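Local atomic coordinates of acyl-CoA dehydrogenase (Mycobacterium thermoresistibile, PDB entry 3PFD), a protein that probably catalyses the FAD-dependent oxidation of 2,3-saturated acyl-CoA thioesters to 2,3-dehydroacyl-CoA, passing the electrons to an acceptor. Residues S176-T185 with S195-F206. Numbering follows the deposited sequence.
Sequences STWYTVMAVT and SAFMVHKDDEGF
Trp178 and His200 pack together across a non-hydrogen-bonded pair of the antiparallel hairpin 178-184/195-200. CG anti to the backbone N (chi1 -171°) carries the imidazole over one face of the indole, where the CD2 edge lies 3.6 Å above the plane toward the rim, a T-shaped pair with planes at 86°. His200 CB lies over the six-membered ring, 4.1 Å from its centroid, in a CH-pi contact. His200 ND1 accepts a hydrogen bond from Asp202 N (3.1 Å) in the turn that follows, the donor tilted 21° from the ring plane. Further along this face, Met198 bends at chi2 and chi3 and curls back, bringing SD within 3.3 Å of Thr180 OG1, whose hydrogen bond goes to Gly107 O. On the opposite face, Phe206 sets CZ over the centre of the Tyr179 ring, edge to face, while Val181 CG2 meets Val199 CG2 at 3.7 Å. At the far end, Thr185 OG1 and Ser195 OG share a hydrogen bond of 2.8 Å. Paired backbone bonds run from Tyr179-Val199 to Ala183-Ser195. The hairpin forms the centre of a sheet in the beta middle domain, flanked by strands 134-137 and 237-238; Tyr179 and Val181 pack on strand 222-233 of the second sheet, to which Phe206, at the start of strand 206-211, already belongs.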
# COMPACT_ATOMS: atom_id res chain seq x y z
N SER C 176 19.07 0.09 35.06
CA SER C 176 20.42 0.44 34.62
C SER C 176 21.30 0.96 35.76
O SER C 176 20.82 1.59 36.71
CB SER C 176 20.38 1.42 33.45
OG SER C 176 20.00 0.76 32.25
N THR C 177 22.60 0.70 35.61
CA THR C 177 23.65 1.19 36.49
C THR C 177 24.27 2.47 35.92
O THR C 177 24.52 3.43 36.67
CB THR C 177 24.73 0.09 36.69
OG1 THR C 177 24.16 -1.05 37.34
CG2 THR C 177 25.91 0.60 37.52
N TRP C 178 24.49 2.49 34.60
CA TRP C 178 25.15 3.60 33.91
C TRP C 178 24.21 4.23 32.90
O TRP C 178 23.47 3.54 32.20
CB TRP C 178 26.38 3.10 33.17
CG TRP C 178 27.59 2.87 34.06
CD1 TRP C 178 28.15 1.67 34.39
CD2 TRP C 178 28.41 3.87 34.66
NE1 TRP C 178 29.27 1.87 35.17
CE2 TRP C 178 29.44 3.21 35.36
CE3 TRP C 178 28.36 5.27 34.69
CZ2 TRP C 178 30.42 3.91 36.10
CZ3 TRP C 178 29.33 5.96 35.42
CH2 TRP C 178 30.35 5.27 36.11
N TYR C 179 24.27 5.56 32.81
CA TYR C 179 23.35 6.33 31.98
C TYR C 179 24.17 7.33 31.21
O TYR C 179 24.92 8.11 31.80
CB TYR C 179 22.33 7.09 32.83
CG TYR C 179 21.28 6.25 33.56
CD1 TYR C 179 21.60 5.51 34.70
CD2 TYR C 179 19.95 6.23 33.12
CE1 TYR C 179 20.65 4.74 35.38
CE2 TYR C 179 18.97 5.45 33.81
CZ TYR C 179 19.33 4.73 34.94
OH TYR C 179 18.39 3.98 35.62
N THR C 180 24.02 7.33 29.88
CA THR C 180 24.58 8.38 29.04
C THR C 180 23.56 9.51 28.97
O THR C 180 22.50 9.36 28.34
CB THR C 180 24.91 7.82 27.64
OG1 THR C 180 25.84 6.74 27.77
CG2 THR C 180 25.48 8.88 26.70
N VAL C 181 23.86 10.62 29.64
CA VAL C 181 22.93 11.75 29.71
C VAL C 181 23.44 12.94 28.90
O VAL C 181 24.62 13.33 29.01
CB VAL C 181 22.69 12.19 31.18
CG1 VAL C 181 21.63 13.28 31.25
CG2 VAL C 181 22.30 11.00 32.07
N MET C 182 22.57 13.52 28.06
CA MET C 182 22.94 14.79 27.42
C MET C 182 22.30 15.94 28.15
O MET C 182 21.15 15.86 28.56
CB MET C 182 22.56 14.90 25.94
CG MET C 182 22.38 13.65 25.16
SD MET C 182 23.81 12.58 25.03
CE MET C 182 23.12 11.16 25.83
N ALA C 183 23.07 17.02 28.27
CA ALA C 183 22.60 18.22 28.93
C ALA C 183 23.30 19.43 28.31
O ALA C 183 24.36 19.30 27.72
CB ALA C 183 22.87 18.14 30.43
N VAL C 184 22.65 20.58 28.43
CA VAL C 184 23.16 21.84 27.92
C VAL C 184 24.32 22.33 28.78
O VAL C 184 24.20 22.43 30.01
CB VAL C 184 22.04 22.88 27.89
CG1 VAL C 184 22.52 24.22 27.32
CG2 VAL C 184 20.85 22.35 27.08
N THR C 185 25.45 22.58 28.15
CA THR C 185 26.54 23.28 28.84
C THR C 185 26.57 24.76 28.46
O THR C 185 27.08 25.58 29.20
CB THR C 185 27.91 22.61 28.60
OG1 THR C 185 28.06 22.27 27.21
CG2 THR C 185 28.01 21.34 29.46
N SER C 195 26.42 18.84 25.83
CA SER C 195 27.44 17.86 26.18
C SER C 195 26.86 16.52 26.63
O SER C 195 25.66 16.41 26.91
CB SER C 195 28.42 18.44 27.22
OG SER C 195 28.97 19.64 26.74
N ALA C 196 27.71 15.51 26.69
CA ALA C 196 27.29 14.16 27.08
C ALA C 196 28.13 13.66 28.26
O ALA C 196 29.36 13.85 28.28
CB ALA C 196 27.40 13.21 25.89
N PHE C 197 27.46 13.04 29.24
CA PHE C 197 28.07 12.59 30.49
C PHE C 197 27.65 11.19 30.88
O PHE C 197 26.50 10.76 30.63
CB PHE C 197 27.70 13.52 31.65
CG PHE C 197 27.92 14.98 31.37
CD1 PHE C 197 29.12 15.60 31.75
CD2 PHE C 197 26.94 15.75 30.73
CE1 PHE C 197 29.32 16.97 31.50
CE2 PHE C 197 27.14 17.11 30.45
CZ PHE C 197 28.33 17.72 30.84
N MET C 198 28.56 10.47 31.54
CA MET C 198 28.22 9.17 32.13
C MET C 198 27.80 9.39 33.57
O MET C 198 28.58 9.90 34.39
CB MET C 198 29.39 8.19 32.08
CG MET C 198 29.82 7.77 30.69
SD MET C 198 28.50 7.18 29.60
CE MET C 198 27.79 5.80 30.52
N VAL C 199 26.55 9.03 33.86
CA VAL C 199 25.98 9.15 35.19
C VAL C 199 25.73 7.75 35.75
O VAL C 199 25.26 6.86 35.03
CB VAL C 199 24.66 9.99 35.17
CG1 VAL C 199 24.00 10.01 36.56
CG2 VAL C 199 24.91 11.45 34.66
N HIS C 200 26.03 7.59 37.04
CA HIS C 200 25.90 6.32 37.74
C HIS C 200 24.68 6.36 38.66
O HIS C 200 24.34 7.40 39.21
CB HIS C 200 27.18 6.04 38.54
CG HIS C 200 27.25 4.66 39.13
ND1 HIS C 200 26.64 4.33 40.32
CD2 HIS C 200 27.88 3.54 38.71
CE1 HIS C 200 26.88 3.06 40.60
NE2 HIS C 200 27.63 2.56 39.64
N LYS C 201 24.01 5.21 38.79
CA LYS C 201 22.79 5.05 39.63
C LYS C 201 22.92 5.58 41.07
O LYS C 201 21.92 5.99 41.67
CB LYS C 201 22.35 3.57 39.66
CG LYS C 201 23.45 2.62 40.12
CD LYS C 201 22.98 1.18 40.24
CE LYS C 201 22.84 0.77 41.69
NZ LYS C 201 22.95 -0.72 41.86
N ASP C 202 24.14 5.58 41.60
CA ASP C 202 24.42 6.00 42.98
C ASP C 202 24.92 7.44 43.10
O ASP C 202 25.18 7.91 44.20
CB ASP C 202 25.42 5.04 43.65
CG ASP C 202 24.90 3.61 43.75
OD1 ASP C 202 23.68 3.41 43.83
OD2 ASP C 202 25.72 2.68 43.74
N ASP C 203 25.07 8.15 41.98
CA ASP C 203 25.38 9.58 42.03
C ASP C 203 24.26 10.31 42.76
O ASP C 203 23.09 10.18 42.38
CB ASP C 203 25.55 10.18 40.64
CG ASP C 203 26.80 9.72 39.94
OD1 ASP C 203 27.81 9.44 40.61
OD2 ASP C 203 26.76 9.63 38.70
N GLU C 204 24.61 11.06 43.80
CA GLU C 204 23.64 11.78 44.63
C GLU C 204 22.89 12.84 43.84
O GLU C 204 23.47 13.54 43.01
CB GLU C 204 24.33 12.43 45.84
N GLY C 205 21.59 12.94 44.11
CA GLY C 205 20.69 13.87 43.42
C GLY C 205 20.20 13.36 42.07
O GLY C 205 19.56 14.09 41.31
N PHE C 206 20.49 12.10 41.78
CA PHE C 206 19.96 11.44 40.59
C PHE C 206 18.90 10.43 41.02
O PHE C 206 19.21 9.54 41.81
CB PHE C 206 21.08 10.77 39.80
CG PHE C 206 20.60 9.79 38.76
CD1 PHE C 206 19.86 10.21 37.66
CD2 PHE C 206 20.89 8.45 38.89
CE1 PHE C 206 19.43 9.31 36.69
CE2 PHE C 206 20.45 7.54 37.94
CZ PHE C 206 19.73 7.98 36.82